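Local coordinates for CBS domain-containing protein CBSX2, chloroplastic (Arabidopsis thaliana, PDB 3SL7) that probably regulates the chloroplast thioredoxin system, and so plant development, through a protein core made of two paired CBS domains, at residues Thr81-Thr84 with Phe85-Gln89; Val110-Asp113 with Ser114-Leu117. All coordinates share one frame; numbering follows the deposited sequence.

Interaction 1 of 2, residues Thr81-Thr84 with Phe85-Gln89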
# COMPACT_ATOMS: atom_id res chain seq x y z
N THR A 81 -1.44 15.01 -7.39
CA THR A 81 -1.71 13.72 -8.02
C THR A 81 -1.48 13.77 -9.53
O THR A 81 -2.28 14.33 -10.27
CB THR A 81 -3.16 13.24 -7.73
OG1 THR A 81 -3.41 11.99 -8.39
CG2 THR A 81 -4.19 14.28 -8.18
N TRP A 82 -0.37 13.18 -9.98
CA TRP A 82 -0.10 13.06 -11.41
C TRP A 82 -1.15 12.18 -12.09
O TRP A 82 -1.60 11.19 -11.51
CB TRP A 82 1.30 12.50 -11.67
CG TRP A 82 1.56 11.16 -11.03
CD1 TRP A 82 1.97 10.94 -9.75
CD2 TRP A 82 1.43 9.86 -11.63
NE1 TRP A 82 2.11 9.60 -9.51
CE2 TRP A 82 1.79 8.91 -10.65
CE3 TRP A 82 1.05 9.42 -12.90
CZ2 TRP A 82 1.78 7.53 -10.90
CZ3 TRP A 82 1.04 8.05 -13.15
CH2 TRP A 82 1.40 7.12 -12.15
N LYS A 83 -1.53 12.54 -13.31
CA LYS A 83 -2.60 11.83 -14.01
C LYS A 83 -2.13 11.21 -15.33
O LYS A 83 -2.84 10.41 -15.93
CB LYS A 83 -3.80 12.75 -14.23
CG LYS A 83 -4.52 13.14 -12.94
CD LYS A 83 -4.55 14.65 -12.76
CE LYS A 83 -5.35 15.33 -13.87
NZ LYS A 83 -5.42 16.81 -13.69
N THR A 84 -0.93 11.60 -15.76
CA THR A 84 -0.33 10.99 -16.94
C THR A 84 1.15 10.78 -16.68
O THR A 84 1.73 11.42 -15.82
CB THR A 84 -0.43 11.92 -18.15
OG1 THR A 84 0.41 13.06 -17.94
CG2 THR A 84 -1.87 12.38 -18.35
N PHE A 85 1.77 9.90 -17.47
CA PHE A 85 3.20 9.67 -17.33
C PHE A 85 4.01 10.94 -17.59
O PHE A 85 5.02 11.20 -16.93
CB PHE A 85 3.66 8.54 -18.25
CG PHE A 85 5.03 8.03 -17.93
CD1 PHE A 85 5.24 7.25 -16.80
CD2 PHE A 85 6.11 8.35 -18.74
CE1 PHE A 85 6.50 6.79 -16.48
CE2 PHE A 85 7.38 7.89 -18.43
CZ PHE A 85 7.57 7.10 -17.29
N ASN A 86 3.59 11.73 -18.57
CA ASN A 86 4.28 12.97 -18.85
C ASN A 86 4.28 13.93 -17.65
O ASN A 86 5.30 14.54 -17.33
CB ASN A 86 3.71 13.65 -20.09
CG ASN A 86 4.59 14.76 -20.60
OD1 ASN A 86 5.59 14.52 -21.27
ND2 ASN A 86 4.23 15.99 -20.26
N GLU A 87 3.13 14.05 -16.98
CA GLU A 87 3.03 14.89 -15.78
C GLU A 87 3.93 14.35 -14.69
O GLU A 87 4.59 15.11 -13.98
CB GLU A 87 1.59 14.95 -15.27
CG GLU A 87 0.61 15.61 -16.21
CD GLU A 87 -0.79 15.62 -15.63
OE1 GLU A 87 -1.00 14.98 -14.59
OE2 GLU A 87 -1.68 16.27 -16.22
N LEU A 88 3.96 13.03 -14.56
CA LEU A 88 4.80 12.37 -13.58
C LEU A 88 6.27 12.67 -13.83
O LEU A 88 7.02 13.01 -12.91
CB LEU A 88 4.57 10.87 -13.61
CG LEU A 88 5.47 10.06 -12.68
CD1 LEU A 88 5.29 10.51 -11.23
CD2 LEU A 88 5.18 8.58 -12.82
N GLN A 89 6.70 12.55 -15.09
CA GLN A 89 8.09 12.86 -15.43
C GLN A 89 8.43 14.31 -15.13
O GLN A 89 9.54 14.62 -14.70
CB GLN A 89 8.37 12.55 -16.90
CG GLN A 89 8.33 11.07 -17.24
CD GLN A 89 8.93 10.79 -18.61
OE1 GLN A 89 8.29 11.01 -19.64
NE2 GLN A 89 10.18 10.33 -18.63
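W82 and L88 make the apolar part of this local contact, the leucine running alongside the indole with its two methyls laid against one face of the ring. The methyl CD1 of L88 sits 3.6 Å from the centroid of the five-membered ring of W82, almost on the ring normal, a CH-pi contact; CD2 of L88 lies against the six-membered part, 4.0 Å from CZ2 of W82. The indole reaches this position because its CG stands between the backbone N and the carbonyl carbon (chi1 57°). With an alanine at W82, L88 would probably lose the flat surface its methyls rest on, opening a gap where V150 of the second subunit also packs. The polar contacts belong to a helix N-terminus, with T84 as N-cap of helix 85-93: OG1 of T84 accepts from N of E87 at 3.0 Å, and O of T84 receives N of L88, also at 3.0 Å. In a classical capping box, E87 would return a bond to N of T84. Here its carboxylate goes one residue further back, OE1 taking N of K83 at 2.8 Å on the anti side, 30° out of the carboxylate plane.

Interaction 2 of 2, residues Val110-Asp113 with Ser114-Leu117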
# COMPACT_ATOMS: atom_id res chain seq x y z
N VAL A 110 1.03 10.46 17.25
CA VAL A 110 1.64 9.17 17.58
C VAL A 110 0.92 8.47 18.73
O VAL A 110 0.14 9.07 19.47
CB VAL A 110 3.13 9.30 17.96
CG1 VAL A 110 3.91 10.07 16.88
CG2 VAL A 110 3.28 9.96 19.32
N VAL A 111 1.20 7.18 18.88
CA VAL A 111 0.67 6.42 20.00
C VAL A 111 1.84 5.75 20.70
O VAL A 111 2.98 5.84 20.24
CB VAL A 111 -0.34 5.36 19.56
CG1 VAL A 111 -1.58 6.02 18.98
CG2 VAL A 111 0.29 4.43 18.53
N ARG A 112 1.55 5.12 21.83
CA ARG A 112 2.55 4.35 22.57
C ARG A 112 2.19 2.87 22.40
O ARG A 112 1.08 2.55 21.98
CB ARG A 112 2.47 4.77 24.03
CG ARG A 112 2.57 6.28 24.16
CD ARG A 112 3.97 6.70 23.83
NE ARG A 112 4.80 6.20 24.90
CZ ARG A 112 5.19 6.94 25.92
NH1 ARG A 112 4.88 8.24 25.94
NH2 ARG A 112 5.91 6.40 26.87
N ASP A 113 3.09 1.94 22.74
CA ASP A 113 2.71 0.54 22.63
C ASP A 113 1.60 0.16 23.61
O ASP A 113 0.87 -0.80 23.40
CB ASP A 113 3.92 -0.41 22.77
CG ASP A 113 4.67 -0.23 24.07
OD1 ASP A 113 4.12 0.31 25.06
OD2 ASP A 113 5.84 -0.65 24.09
N SER A 114 1.47 0.95 24.68
CA SER A 114 0.46 0.71 25.71
C SER A 114 -0.89 1.30 25.34
O SER A 114 -1.88 1.07 26.02
CB SER A 114 0.92 1.33 27.03
OG SER A 114 1.25 2.70 26.84
N THR A 115 -0.93 2.07 24.26
CA THR A 115 -2.18 2.69 23.84
C THR A 115 -3.22 1.63 23.54
O THR A 115 -2.94 0.62 22.90
CB THR A 115 -1.97 3.57 22.59
OG1 THR A 115 -1.07 4.63 22.93
CG2 THR A 115 -3.28 4.18 22.12
N ASN A 116 -4.43 1.85 24.05
CA ASN A 116 -5.56 0.96 23.81
C ASN A 116 -5.81 0.82 22.31
O ASN A 116 -5.84 1.80 21.58
CB ASN A 116 -6.80 1.49 24.53
CG ASN A 116 -8.07 0.76 24.11
OD1 ASN A 116 -8.80 1.21 23.22
ND2 ASN A 116 -8.34 -0.36 24.76
N LEU A 117 -5.96 -0.42 21.85
CA LEU A 117 -6.07 -0.69 20.42
C LEU A 117 -7.26 0.01 19.79
O LEU A 117 -7.15 0.57 18.70
CB LEU A 117 -6.14 -2.19 20.14
CG LEU A 117 -6.13 -2.58 18.66
CD1 LEU A 117 -4.82 -2.17 18.01
CD2 LEU A 117 -6.37 -4.06 18.49
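The side-chain torsion of T115 (chi1 -62°) sets its hydroxyl beside its own backbone N, facing R112, and turns CG2 anti to that N, where it meets V111. The two branches of one small residue therefore do different work. OG1 of T115 accepts the N-H of R112 at 2.9 Å in a nearly straight bond, with an angle of 161° at the hydrogen. CG2 of T115 meets CG1 of V111 at 4.0 Å, the two side chains crossing at about a right angle, and OG1 of T115 also lies 3.5 Å from CB of V111.

The backbone closes the same loop. R112 to T115 form a type I beta turn, in which N of T115 donates to O of R112 at 3.1 Å. At the bend, OG of S114 lies 3.7 Å from CB of R112.

The turn carries the chain out of strand 111-112, a short, weakly bonded strand that is outermost in its sheet within this chain, in the second CBS domain, and into helix 117-124, the first stage of a beta-alpha-beta connection to the parallel strand 131-135. N116 follows at once as N-cap of that helix, its OD1 taking N of D119. V111 is buried, packing on L132 and V134 of strand 131-135, and V6 of helix 6-9 lies against both V111 and T115.

Both backbone polar atoms of R112 are thus bonded to a single residue, its N to the side chain and its O to the main chain of T115. Two bonds join R112 and T115, the first and last residues of the four-residue turn, so the turn is held by a side-chain and a main-chain bond together, and the threonine hydroxyl gives an N-H near the end of the strand an acceptor.

How the interactions relate
Interactions 1 and 2 share a theme, a chain entering a helix with a side chain capping its first turn: T84 for helix 85-93 and N116 for helix 117-124. Within one chain they are remote, with centres 38 Å apart and nearest atoms about 25 Å apart, on opposite sides of the chain's centre. The dimer brings their two sites together. F85, the first helical residue of interaction 1, packs on L117 of the other subunit, the residue that ends the 110-117 segment of interaction 2. Interaction 1 is therefore largely part of the subunit interface, whereas interaction 2 is mainly a surface turn of the second CBS domain that meets the partner subunit at L117.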